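Local coordinates for protein synthesis inhibitor I (Hordeum vulgare, PDB 4FBC) that belongs to the plant ribosome-inactivating protein family and is modelled here with adenosine monophosphate bound in a pocket, at residues 40-45 against 277-282; 17-22 against 29-34; 111-116 against 147-152; 91-94 against 98-101. The protein carries 3 engineered substitutions. All coordinates share one frame; numbering follows the deposited sequence.

Contact 1 (40-45 against 277-282); sequences RNPAHF and HASGGK
Ser279 sets its hydroxyl oxygen against the ring of Pro42. The serine directly follows helix 269-278, whose C-terminal end closes in a Schellman motif. The proline belongs to a type I beta turn from Asn41 to His44. Gly280 leaves the helical conformation at positive phi (101°), and the chain then runs out past the turn. Ser279 OG lies between its own backbone N and carbonyl carbon (chi1 73°). From there it hydrogen-bonds back to Phe276 O, with a weak second bond to Leu275 O. Ser279 OG also rests across the proline ring, 3.5 Å from Pro42 CD and 3.7 Å from Pro42 CB. This is van der Waals contact, and no hydrogen bond crosses between the segments. The turn is shaped by its first residue. Asn41 CG is anti to the backbone N, beside the carbonyl carbon, which lets the amide curl over the following peptide. Asn41 OD1 then accepts from Ala43 N at 3.0 Å, an Asx turn; the donor stands well above the carbonyl plane. Asn41 O takes His44 N at 2.9 Å. Asn41 ND2 reaches the helix by a weak hydrogen bond to Ala272 O, so the same amide shapes the turn and adds a weak link to the helix. On the loop side, Pro42 CG lies 4.0 Å above the plane of the Arg40 guanidinium, offset toward its rim. Beyond the glycines, the terminal carboxylate of Lys282 forms a salt bridge with Arg63. Ala43 meets the helix end with its methyl, and Ala43 CB lies 4.1 Å from Ser279 OG.

Contact 2 (17-22 against 29-34); sequences ATFNVQ and ATFIAG
Phe19 and Phe31 form the aromatic part of this contact between strand 17-20 and helix 29-34. Their planes are nearly parallel, at 23°, but slid apart. The ring centroids are 5.2 Å from each other, so the faces barely overlap. A CH-pi contact takes the place of a full stack. Phe19 CB sits over the centre of one face of Phe31, 3.6 Å from the ring centroid and almost on the ring normal. The Phe31 side chain reaches out from the helix with CG anti to the backbone N (chi1 157°), which brings its ring against Phe19 CB and Ala17 CB. Phe19 is also anti about its first torsion, and its ring runs on past Phe31 to touch Leu139 of helix 136-147.

Apolar contacts extend the patch along the strand. Ala17 CB touches Phe31 CE1 at 3.7 Å, approaching the ring obliquely. Phe31 thereby meets two residues from the same side of the strand. It also packs on Val67 of the adjoining strand 64-70.

The polar contribution across the contact is small. Thr18 O lies 3.5 Å from Phe31 CD1, and no hydrogen bond joins the segments. The strand spends its backbone bonds on strand 64-70 instead, through Ala17 and Phe19. At the end of the strand, Asn20 OD1 accepts from Gln22 N at 3.0 Å, an Asx turn as the chain heads for the helix.

The segment axes are 8.6 Å apart and run nearly antiparallel, at 165°. Helix 25-39 lies against the sheet on the way from strand 16-20 to its parallel neighbour 64-70, a beta-alpha-beta crossover.

Contact 3 (111-116 against 147-152); sequences TYVGFG and HGRTKA
Thr111 meets Lys151 at the start of the segment. Thr111 OG1 is 3.3 Å from Lys151 CE, while Lys151 NZ is farther off at 4.1 Å. The hydroxyl therefore touches the carbon chain of the lysine, and the sheet-edge strand meets the loop here by packing. Tyr112 contributes its backbone. A water donates to Tyr112 O at 3.0 Å and accepts from Arg149 NH2 at 3.3 Å, lying in the guanidinium plane at its edge. Val113 carries the main contact. Its CG2 is anti to the backbone N, and this turns the methyl onto the guanidinium of Arg149, 3.6 Å above the plane and over its centre. The arginine chain is extended from CG to NE and arrives at about a right angle to the valine. Val113 O is near Arg149 NH2, but the angle is poor for a hydrogen bond. Gln160 of helix 157-179 serves both groups: its NE2 donates to Val113 O and its OE1 accepts from Arg149 NH2. The other methyl, Val113 CG1, lies over the centre of the Phe115 ring, 3.7 Å above its plane. Phe115 in turn packs on helix 157-179. Arg149 also makes a cation-pi contact with Trp100. The bonds from NH2 to Gln160 and the water, with the methyl over one face, would hold the guanidinium in one rotation. Its charge is probably eased by these neutral dipoles and the Trp100 ring.

Contact 4 (91-94 against 98-101); sequences GFKS and TWWE
Phe92 and Trp100 pack side by side on one face of the sheet. The Phe92 ring and the five-membered ring of Trp100 are near parallel, at 20°, but slid apart. Trp100 CB makes a CH-pi contact over the Phe92 face, 3.7 Å from the ring centroid. On the other face, Lys93 CB lies over the centre of the six-membered ring of Trp99, also 3.7 Å from its centroid. The extended lysine chain continues along the indole. Trp100 NE1 donates to Ser94 OG at 3.0 Å, with the oxygen nearly in the ring plane.

The backbone sets this pairing. Phe92 N donates to Trp100 O at 2.9 Å, and Trp100 N returns a nearly straight bond to Phe92 O at 2.8 Å. Ser94 N donates to Thr98 O at 3.0 Å, next to the turn.

Farther out, Asp96 OD1 holds both Ser94 OG and Thr98 N within the turn. Arg149 O adds a weak hydrogen bond to Ser94 OG. Glu101 binds the backbone N of Gly105 and Ile107. Strand 89-93 begins with Leu89 and Glu90 of the adenosine monophosphate pocket. Together, 89-93 and 99-101 form an antiparallel beta hairpin in the mixed sheet of the ribosome-inactivating protein fold.

Contact 4 is the buried one; the other three are only partly buried. Contacts 2, 3 and 4 all reach the six-stranded sheet. Contact 2 packs a helix on edge strand 16-20, while contact 3 joins a loop to the opposite edge, 111-112. Contacts 3 and 4 touch, since strands 99-101 and 111-112 are neighbours: Thr111 N lies 2.8 Å from Trp99 O, a probable hydrogen bond. Contact 1 lies off the sheet and touches none of the others. Contact 2 comes nearest to it, about 7 Å away between nearest atoms, and uses helix 25-39, which leads into 40-45. Only contact 4 has direct hydrogen bonds between its segments. Contact 2 relies on aromatic packing, contact 3 on a guanidinium and a water.

Contact 1 (40-45 against 277-282)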
loop_
_atom_site.group_PDB
_atom_site.type_symbol
_atom_site.label_atom_id
_atom_site.label_comp_id
_atom_site.label_asym_id
_atom_site.label_seq_id
_atom_site.Cartn_x
_atom_site.Cartn_y
_atom_site.Cartn_z
ATOM N N ARG A 40 -10.597 -0.008 6.519
ATOM C CA ARG A 40 -11.840 -0.303 5.810
ATOM C C ARG A 40 -12.960 0.685 6.121
ATOM O O ARG A 40 -13.025 1.263 7.211
ATOM C CB ARG A 40 -12.325 -1.723 6.161
ATOM C CG ARG A 40 -13.141 -1.775 7.451
ATOM C CD ARG A 40 -13.243 -3.154 8.098
ATOM N NE ARG A 40 -14.080 -3.075 9.299
ATOM C CZ ARG A 40 -13.722 -2.521 10.462
ATOM N NH1 ARG A 40 -12.509 -1.997 10.635
ATOM N NH2 ARG A 40 -14.582 -2.511 11.479
ATOM N N ASN A 41 -13.836 0.876 5.150
ATOM C CA ASN A 41 -15.127 1.496 5.402
ATOM C C ASN A 41 -16.079 0.410 5.891
ATOM O O ASN A 41 -16.523 -0.429 5.103
ATOM C CB ASN A 41 -15.656 2.136 4.113
ATOM C CG ASN A 41 -16.992 2.840 4.312
ATOM O OD1 ASN A 41 -17.612 2.725 5.361
ATOM N ND2 ASN A 41 -17.431 3.579 3.300
ATOM N N PRO A 42 -16.434 0.437 7.187
ATOM C CA PRO A 42 -17.252 -0.672 7.700
ATOM C C PRO A 42 -18.623 -0.769 7.020
ATOM O O PRO A 42 -19.261 -1.821 7.095
ATOM C CB PRO A 42 -17.413 -0.339 9.198
ATOM C CG PRO A 42 -16.294 0.609 9.517
ATOM C CD PRO A 42 -16.073 1.402 8.240
ATOM N N ALA A 43 -19.051 0.306 6.349
ATOM C CA ALA A 43 -20.339 0.352 5.661
ATOM C C ALA A 43 -20.277 -0.074 4.196
ATOM O O ALA A 43 -21.299 -0.076 3.503
ATOM C CB ALA A 43 -20.949 1.769 5.761
ATOM N N HIS A 44 -19.088 -0.422 3.716
ATOM C CA HIS A 44 -18.935 -0.712 2.292
ATOM C C HIS A 44 -17.921 -1.824 2.032
ATOM O O HIS A 44 -16.704 -1.596 2.068
ATOM C CB HIS A 44 -18.514 0.567 1.540
ATOM C CG HIS A 44 -18.543 0.433 0.047
ATOM N ND1 HIS A 44 -17.885 1.308 -0.791
ATOM C CD2 HIS A 44 -19.151 -0.474 -0.750
ATOM C CE1 HIS A 44 -18.090 0.944 -2.046
ATOM N NE2 HIS A 44 -18.856 -0.132 -2.051
ATOM N N PHE A 45 -18.432 -3.027 1.779
ATOM C CA PHE A 45 -17.601 -4.137 1.323
ATOM C C PHE A 45 -18.030 -4.508 -0.085
ATOM O O PHE A 45 -19.142 -4.187 -0.499
ATOM C CB PHE A 45 -17.826 -5.371 2.209
ATOM C CG PHE A 45 -17.222 -5.272 3.568
ATOM C CD1 PHE A 45 -17.827 -4.506 4.559
ATOM C CD2 PHE A 45 -16.085 -6.006 3.881
ATOM C CE1 PHE A 45 -17.270 -4.441 5.841
ATOM C CE2 PHE A 45 -15.519 -5.941 5.154
ATOM C CZ PHE A 45 -16.118 -5.152 6.133
ATOM N N HIS A 277 -19.042 7.680 7.943
ATOM C CA HIS A 277 -19.162 8.417 9.197
ATOM C C HIS A 277 -20.226 7.832 10.124
ATOM O O HIS A 277 -20.039 7.788 11.348
ATOM C CB HIS A 277 -19.412 9.903 8.919
ATOM C CG HIS A 277 -18.282 10.559 8.193
ATOM N ND1 HIS A 277 -18.471 11.546 7.251
ATOM C CD2 HIS A 277 -16.946 10.353 8.264
ATOM C CE1 HIS A 277 -17.299 11.918 6.766
ATOM N NE2 HIS A 277 -16.357 11.207 7.363
ATOM N N ALA A 278 -21.323 7.368 9.541
ATOM C CA ALA A 278 -22.444 6.844 10.314
ATOM C C ALA A 278 -22.062 5.529 10.980
ATOM O O ALA A 278 -22.674 5.123 11.965
ATOM C CB ALA A 278 -23.650 6.653 9.422
ATOM N N SER A 279 -21.048 4.868 10.437
ATOM C CA SER A 279 -20.614 3.584 10.980
ATOM C C SER A 279 -19.445 3.732 11.960
ATOM O O SER A 279 -18.914 2.737 12.457
ATOM C CB SER A 279 -20.275 2.608 9.849
ATOM O OG SER A 279 -19.060 2.954 9.221
ATOM N N GLY A 280 -19.046 4.971 12.246
ATOM C CA GLY A 280 -18.004 5.227 13.228
ATOM C C GLY A 280 -16.654 5.524 12.607
ATOM O O GLY A 280 -15.645 5.673 13.302
ATOM N N GLY A 281 -16.633 5.628 11.284
ATOM C CA GLY A 281 -15.385 5.798 10.573
ATOM C C GLY A 281 -14.746 7.158 10.759
ATOM O O GLY A 281 -15.436 8.181 10.772
ATOM N N LYS A 282 -13.424 7.168 10.901
ATOM C CA LYS A 282 -12.673 8.405 11.075
ATOM C C LYS A 282 -11.497 8.467 10.107
ATOM O O LYS A 282 -11.174 9.614 9.649
ATOM C CB LYS A 282 -12.168 8.526 12.514
ATOM C CG LYS A 282 -13.266 8.514 13.563
ATOM C CD LYS A 282 -14.308 9.584 13.283
ATOM C CE LYS A 282 -13.661 10.920 12.960
ATOM N NZ LYS A 282 -14.529 12.064 13.354
ATOM O OXT LYS A 282 -10.920 7.362 9.831
#

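Contact 2 (17-22 against 29-34)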
loop_
_atom_site.group_PDB
_atom_site.type_symbol
_atom_site.label_atom_id
_atom_site.label_comp_id
_atom_site.label_asym_id
_atom_site.label_seq_id
_atom_site.Cartn_x
_atom_site.Cartn_y
_atom_site.Cartn_z
ATOM N N ALA A 17 0.587 0.375 12.521
ATOM C CA ALA A 17 0.824 -1.060 12.370
ATOM C C ALA A 17 2.317 -1.310 12.479
ATOM O O ALA A 17 3.115 -0.600 11.872
ATOM C CB ALA A 17 0.292 -1.565 11.021
ATOM N N THR A 18 2.707 -2.328 13.242
ATOM C CA THR A 18 4.120 -2.576 13.481
ATOM C C THR A 18 4.488 -3.989 13.051
ATOM O O THR A 18 3.731 -4.937 13.290
ATOM C CB THR A 18 4.478 -2.355 14.972
ATOM O OG1 THR A 18 4.259 -0.980 15.317
ATOM C CG2 THR A 18 5.934 -2.701 15.244
ATOM N N PHE A 19 5.631 -4.123 12.385
ATOM C CA PHE A 19 6.137 -5.438 12.018
ATOM C C PHE A 19 7.625 -5.553 12.322
ATOM O O PHE A 19 8.420 -4.680 11.972
ATOM C CB PHE A 19 5.866 -5.737 10.537
ATOM C CG PHE A 19 6.343 -7.097 10.091
ATOM C CD1 PHE A 19 5.789 -8.256 10.630
ATOM C CD2 PHE A 19 7.343 -7.219 9.133
ATOM C CE1 PHE A 19 6.223 -9.512 10.219
ATOM C CE2 PHE A 19 7.788 -8.475 8.710
ATOM C CZ PHE A 19 7.228 -9.625 9.261
ATOM N N ASN A 20 7.993 -6.645 12.986
ATOM C CA ASN A 20 9.385 -7.001 13.205
ATOM C C ASN A 20 9.867 -7.806 11.998
ATOM O O ASN A 20 9.307 -8.856 11.687
ATOM C CB ASN A 20 9.477 -7.794 14.520
ATOM C CG ASN A 20 10.740 -8.630 14.639
ATOM O OD1 ASN A 20 11.758 -8.376 13.992
ATOM N ND2 ASN A 20 10.676 -9.642 15.498
ATOM N N VAL A 21 10.906 -7.320 11.319
ATOM C CA VAL A 21 11.329 -7.924 10.052
ATOM C C VAL A 21 11.871 -9.348 10.193
ATOM O O VAL A 21 12.035 -10.050 9.194
ATOM C CB VAL A 21 12.355 -7.049 9.272
ATOM C CG1 VAL A 21 11.846 -5.626 9.138
ATOM C CG2 VAL A 21 13.716 -7.057 9.946
ATOM N N GLN A 22 12.151 -9.777 11.420
ATOM C CA GLN A 22 12.606 -11.150 11.643
ATOM C C GLN A 22 11.461 -12.081 12.063
ATOM O O GLN A 22 11.680 -13.273 12.313
ATOM C CB GLN A 22 13.761 -11.196 12.658
ATOM C CG GLN A 22 15.069 -10.547 12.168
ATOM C CD GLN A 22 15.677 -11.236 10.937
ATOM O OE1 GLN A 22 15.709 -12.471 10.838
ATOM N NE2 GLN A 22 16.169 -10.433 9.995
ATOM N N ALA A 29 1.398 -12.009 7.752
ATOM C CA ALA A 29 0.029 -12.069 7.243
ATOM C C ALA A 29 -0.930 -11.353 8.187
ATOM O O ALA A 29 -1.827 -10.632 7.749
ATOM C CB ALA A 29 -0.401 -13.521 7.040
ATOM N N THR A 30 -0.738 -11.561 9.486
ATOM C CA THR A 30 -1.556 -10.910 10.509
ATOM C C THR A 30 -1.392 -9.386 10.441
ATOM O O THR A 30 -2.373 -8.637 10.522
ATOM C CB THR A 30 -1.168 -11.410 11.911
ATOM O OG1 THR A 30 -1.512 -12.796 12.019
ATOM C CG2 THR A 30 -1.894 -10.636 12.991
ATOM N N PHE A 31 -0.148 -8.955 10.282
ATOM C CA PHE A 31 0.204 -7.529 10.141
ATOM C C PHE A 31 -0.507 -6.888 8.938
ATOM O O PHE A 31 -1.171 -5.856 9.077
ATOM C CB PHE A 31 1.740 -7.425 10.080
ATOM C CG PHE A 31 2.281 -6.177 9.422
ATOM C CD1 PHE A 31 2.250 -4.947 10.072
ATOM C CD2 PHE A 31 2.885 -6.259 8.176
ATOM C CE1 PHE A 31 2.782 -3.803 9.453
ATOM C CE2 PHE A 31 3.421 -5.124 7.553
ATOM C CZ PHE A 31 3.372 -3.907 8.196
ATOM N N ILE A 32 -0.396 -7.517 7.772
ATOM C CA ILE A 32 -1.076 -7.019 6.566
ATOM C C ILE A 32 -2.596 -7.001 6.721
ATOM O O ILE A 32 -3.252 -6.012 6.378
ATOM C CB ILE A 32 -0.678 -7.822 5.309
ATOM C CG1 ILE A 32 0.814 -7.630 4.991
ATOM C CG2 ILE A 32 -1.571 -7.442 4.087
ATOM C CD1 ILE A 32 1.228 -6.145 4.769
ATOM N N ALA A 33 -3.171 -8.085 7.239
ATOM C CA ALA A 33 -4.619 -8.132 7.414
ATOM C C ALA A 33 -5.134 -7.042 8.358
ATOM O O ALA A 33 -6.240 -6.517 8.185
ATOM C CB ALA A 33 -5.053 -9.523 7.903
ATOM N N GLY A 34 -4.325 -6.698 9.349
ATOM C CA GLY A 34 -4.720 -5.718 10.350
ATOM C C GLY A 34 -4.747 -4.327 9.743
ATOM O O GLY A 34 -5.617 -3.521 10.088
#

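Contact 3 (111-116 against 147-152)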
loop_
_atom_site.group_PDB
_atom_site.type_symbol
_atom_site.label_atom_id
_atom_site.label_comp_id
_atom_site.label_asym_id
_atom_site.label_seq_id
_atom_site.Cartn_x
_atom_site.Cartn_y
_atom_site.Cartn_z
ATOM N N THR A 111 11.957 16.887 4.727
ATOM C CA THR A 111 13.047 17.131 3.784
ATOM C C THR A 111 12.851 16.243 2.559
ATOM O O THR A 111 12.736 15.021 2.685
ATOM C CB THR A 111 14.410 16.815 4.442
ATOM O OG1 THR A 111 14.593 17.659 5.586
ATOM C CG2 THR A 111 15.563 17.029 3.465
ATOM N N TYR A 112 12.801 16.845 1.374
ATOM C CA TYR A 112 12.601 16.078 0.145
ATOM C C TYR A 112 13.773 15.134 -0.098
ATOM O O TYR A 112 14.939 15.549 -0.044
ATOM C CB TYR A 112 12.389 17.010 -1.054
ATOM C CG TYR A 112 12.129 16.289 -2.360
ATOM C CD1 TYR A 112 11.077 15.383 -2.480
ATOM C CD2 TYR A 112 12.927 16.522 -3.476
ATOM C CE1 TYR A 112 10.834 14.723 -3.666
ATOM C CE2 TYR A 112 12.690 15.870 -4.673
ATOM C CZ TYR A 112 11.639 14.968 -4.760
ATOM O OH TYR A 112 11.389 14.314 -5.944
ATOM N N VAL A 113 13.468 13.861 -0.352
ATOM C CA VAL A 113 14.509 12.839 -0.471
ATOM C C VAL A 113 15.301 12.891 -1.787
ATOM O O VAL A 113 16.400 12.317 -1.889
ATOM C CB VAL A 113 13.925 11.418 -0.240
ATOM C CG1 VAL A 113 13.101 10.975 -1.434
ATOM C CG2 VAL A 113 15.041 10.416 0.050
ATOM N N GLY A 114 14.762 13.583 -2.787
ATOM C CA GLY A 114 15.448 13.722 -4.062
ATOM C C GLY A 114 14.780 13.047 -5.248
ATOM O O GLY A 114 15.211 13.222 -6.395
ATOM N N PHE A 115 13.718 12.285 -4.977
ATOM C CA PHE A 115 12.986 11.565 -6.024
ATOM C C PHE A 115 11.553 11.302 -5.561
ATOM O O PHE A 115 11.258 11.410 -4.364
ATOM C CB PHE A 115 13.688 10.243 -6.371
ATOM C CG PHE A 115 13.979 9.381 -5.172
ATOM C CD1 PHE A 115 13.001 8.541 -4.652
ATOM C CD2 PHE A 115 15.225 9.418 -4.563
ATOM C CE1 PHE A 115 13.264 7.759 -3.542
ATOM C CE2 PHE A 115 15.497 8.640 -3.458
ATOM C CZ PHE A 115 14.517 7.807 -2.944
ATOM N N GLY A 116 10.673 10.965 -6.503
ATOM C CA GLY A 116 9.260 10.771 -6.214
ATOM C C GLY A 116 8.884 9.335 -5.887
ATOM O O GLY A 116 9.743 8.446 -5.891
ATOM N N HIS A 147 16.384 4.022 7.381
ATOM C CA HIS A 147 16.420 4.400 8.791
ATOM C C HIS A 147 17.738 5.085 9.153
ATOM O O HIS A 147 17.786 5.889 10.083
ATOM C CB HIS A 147 16.225 3.175 9.681
ATOM C CG HIS A 147 15.809 3.495 11.082
ATOM N ND1 HIS A 147 16.326 2.837 12.176
ATOM C CD2 HIS A 147 14.903 4.379 11.566
ATOM C CE1 HIS A 147 15.765 3.309 13.276
ATOM N NE2 HIS A 147 14.899 4.247 12.933
ATOM N N GLY A 148 18.802 4.762 8.424
ATOM C CA GLY A 148 20.125 5.286 8.726
ATOM C C GLY A 148 20.461 6.608 8.050
ATOM O O GLY A 148 21.514 7.199 8.304
ATOM N N ARG A 149 19.567 7.067 7.182
ATOM C CA ARG A 149 19.736 8.346 6.496
ATOM C C ARG A 149 19.824 9.488 7.512
ATOM O O ARG A 149 19.047 9.546 8.458
ATOM C CB ARG A 149 18.555 8.567 5.539
ATOM C CG ARG A 149 18.786 9.615 4.471
ATOM C CD ARG A 149 17.610 9.708 3.507
ATOM N NE ARG A 149 17.835 10.748 2.507
ATOM C CZ ARG A 149 18.466 10.543 1.358
ATOM N NH1 ARG A 149 18.918 9.330 1.066
ATOM N NH2 ARG A 149 18.636 11.542 0.499
ATOM N N THR A 150 20.788 10.388 7.352
ATOM C CA THR A 150 20.800 11.573 8.205
ATOM C C THR A 150 20.668 12.842 7.370
ATOM O O THR A 150 21.057 12.876 6.196
ATOM C CB THR A 150 22.037 11.651 9.139
ATOM O OG1 THR A 150 23.054 12.457 8.530
ATOM C CG2 THR A 150 22.593 10.260 9.436
ATOM N N LYS A 151 20.103 13.875 7.987
ATOM C CA LYS A 151 19.830 15.136 7.313
ATOM C C LYS A 151 21.102 15.759 6.740
ATOM O O LYS A 151 21.056 16.449 5.722
ATOM C CB LYS A 151 19.156 16.110 8.283
ATOM C CG LYS A 151 18.336 17.202 7.606
ATOM C CD LYS A 151 17.743 18.163 8.629
ATOM C CE LYS A 151 16.311 18.529 8.275
ATOM N NZ LYS A 151 15.912 19.875 8.791
ATOM N N ALA A 152 22.235 15.489 7.384
ATOM C CA ALA A 152 23.500 16.130 7.022
ATOM C C ALA A 152 24.340 15.394 5.976
ATOM O O ALA A 152 25.341 15.942 5.504
ATOM C CB ALA A 152 24.336 16.393 8.270
HETATM O O HOH W 1 17.784 14.631 -0.093
#

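Contact 4 (91-94 against 98-101)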
loop_
_atom_site.group_PDB
_atom_site.type_symbol
_atom_site.label_atom_id
_atom_site.label_comp_id
_atom_site.label_asym_id
_atom_site.label_seq_id
_atom_site.Cartn_x
_atom_site.Cartn_y
_atom_site.Cartn_z
ATOM N N GLY A 91 6.007 9.661 3.238
ATOM C CA GLY A 91 7.061 10.033 4.166
ATOM C C GLY A 91 7.697 8.864 4.895
ATOM O O GLY A 91 7.079 7.811 5.059
ATOM N N PHE A 92 8.948 9.032 5.312
ATOM C CA PHE A 92 9.577 8.068 6.218
ATOM C C PHE A 92 10.511 8.788 7.179
ATOM O O PHE A 92 11.087 9.823 6.845
ATOM C CB PHE A 92 10.304 6.947 5.469
ATOM C CG PHE A 92 11.487 7.408 4.668
ATOM C CD1 PHE A 92 12.734 7.547 5.259
ATOM C CD2 PHE A 92 11.355 7.677 3.315
ATOM C CE1 PHE A 92 13.824 7.968 4.521
ATOM C CE2 PHE A 92 12.443 8.092 2.566
ATOM C CZ PHE A 92 13.677 8.237 3.169
ATOM N N LYS A 93 10.655 8.238 8.376
ATOM C CA LYS A 93 11.375 8.934 9.434
ATOM C C LYS A 93 12.653 8.180 9.791
ATOM O O LYS A 93 12.601 7.023 10.208
ATOM C CB LYS A 93 10.461 9.073 10.657
ATOM C CG LYS A 93 11.015 9.932 11.776
ATOM C CD LYS A 93 10.049 9.922 12.945
ATOM C CE LYS A 93 10.462 10.888 14.038
ATOM N NZ LYS A 93 9.544 10.792 15.218
ATOM N N SER A 94 13.799 8.836 9.619
ATOM C CA SER A 94 15.092 8.227 9.918
ATOM C C SER A 94 15.414 8.303 11.412
ATOM O O SER A 94 14.692 8.942 12.176
ATOM C CB SER A 94 16.197 8.880 9.086
ATOM O OG SER A 94 16.222 10.289 9.247
ATOM N N THR A 98 14.609 12.896 11.386
ATOM C CA THR A 98 14.270 13.616 10.159
ATOM C C THR A 98 13.145 12.926 9.386
ATOM O O THR A 98 13.251 11.745 9.050
ATOM C CB THR A 98 15.492 13.748 9.226
ATOM O OG1 THR A 98 16.545 14.448 9.900
ATOM C CG2 THR A 98 15.120 14.512 7.973
ATOM N N TRP A 99 12.075 13.666 9.102
ATOM C CA TRP A 99 11.052 13.202 8.165
ATOM C C TRP A 99 11.483 13.495 6.732
ATOM O O TRP A 99 11.789 14.646 6.381
ATOM C CB TRP A 99 9.702 13.864 8.453
ATOM C CG TRP A 99 8.886 13.163 9.510
ATOM C CD1 TRP A 99 8.683 13.569 10.796
ATOM C CD2 TRP A 99 8.163 11.929 9.360
ATOM N NE1 TRP A 99 7.883 12.663 11.459
ATOM C CE2 TRP A 99 7.546 11.653 10.597
ATOM C CE3 TRP A 99 7.975 11.041 8.298
ATOM C CZ2 TRP A 99 6.755 10.515 10.799
ATOM C CZ3 TRP A 99 7.199 9.912 8.501
ATOM C CH2 TRP A 99 6.594 9.662 9.742
ATOM N N TRP A 100 11.526 12.445 5.919
ATOM C CA TRP A 100 11.832 12.563 4.503
ATOM C C TRP A 100 10.534 12.415 3.728
ATOM O O TRP A 100 9.678 11.613 4.096
ATOM C CB TRP A 100 12.829 11.481 4.087
ATOM C CG TRP A 100 14.105 11.554 4.859
ATOM C CD1 TRP A 100 14.389 10.936 6.044
ATOM C CD2 TRP A 100 15.276 12.297 4.502
ATOM N NE1 TRP A 100 15.669 11.246 6.443
ATOM C CE2 TRP A 100 16.230 12.084 5.516
ATOM C CE3 TRP A 100 15.603 13.129 3.428
ATOM C CZ2 TRP A 100 17.496 12.671 5.484
ATOM C CZ3 TRP A 100 16.860 13.703 3.395
ATOM C CH2 TRP A 100 17.792 13.472 4.415
ATOM N N GLU A 101 10.373 13.205 2.674
ATOM C CA GLU A 101 9.160 13.138 1.865
ATOM C C GLU A 101 9.458 12.809 0.404
ATOM O O GLU A 101 10.558 13.062 -0.099
ATOM C CB GLU A 101 8.369 14.437 1.965
ATOM C CG GLU A 101 9.118 15.652 1.459
ATOM C CD GLU A 101 8.338 16.933 1.681
ATOM O OE1 GLU A 101 7.135 16.853 2.037
ATOM O OE2 GLU A 101 8.930 18.013 1.482
#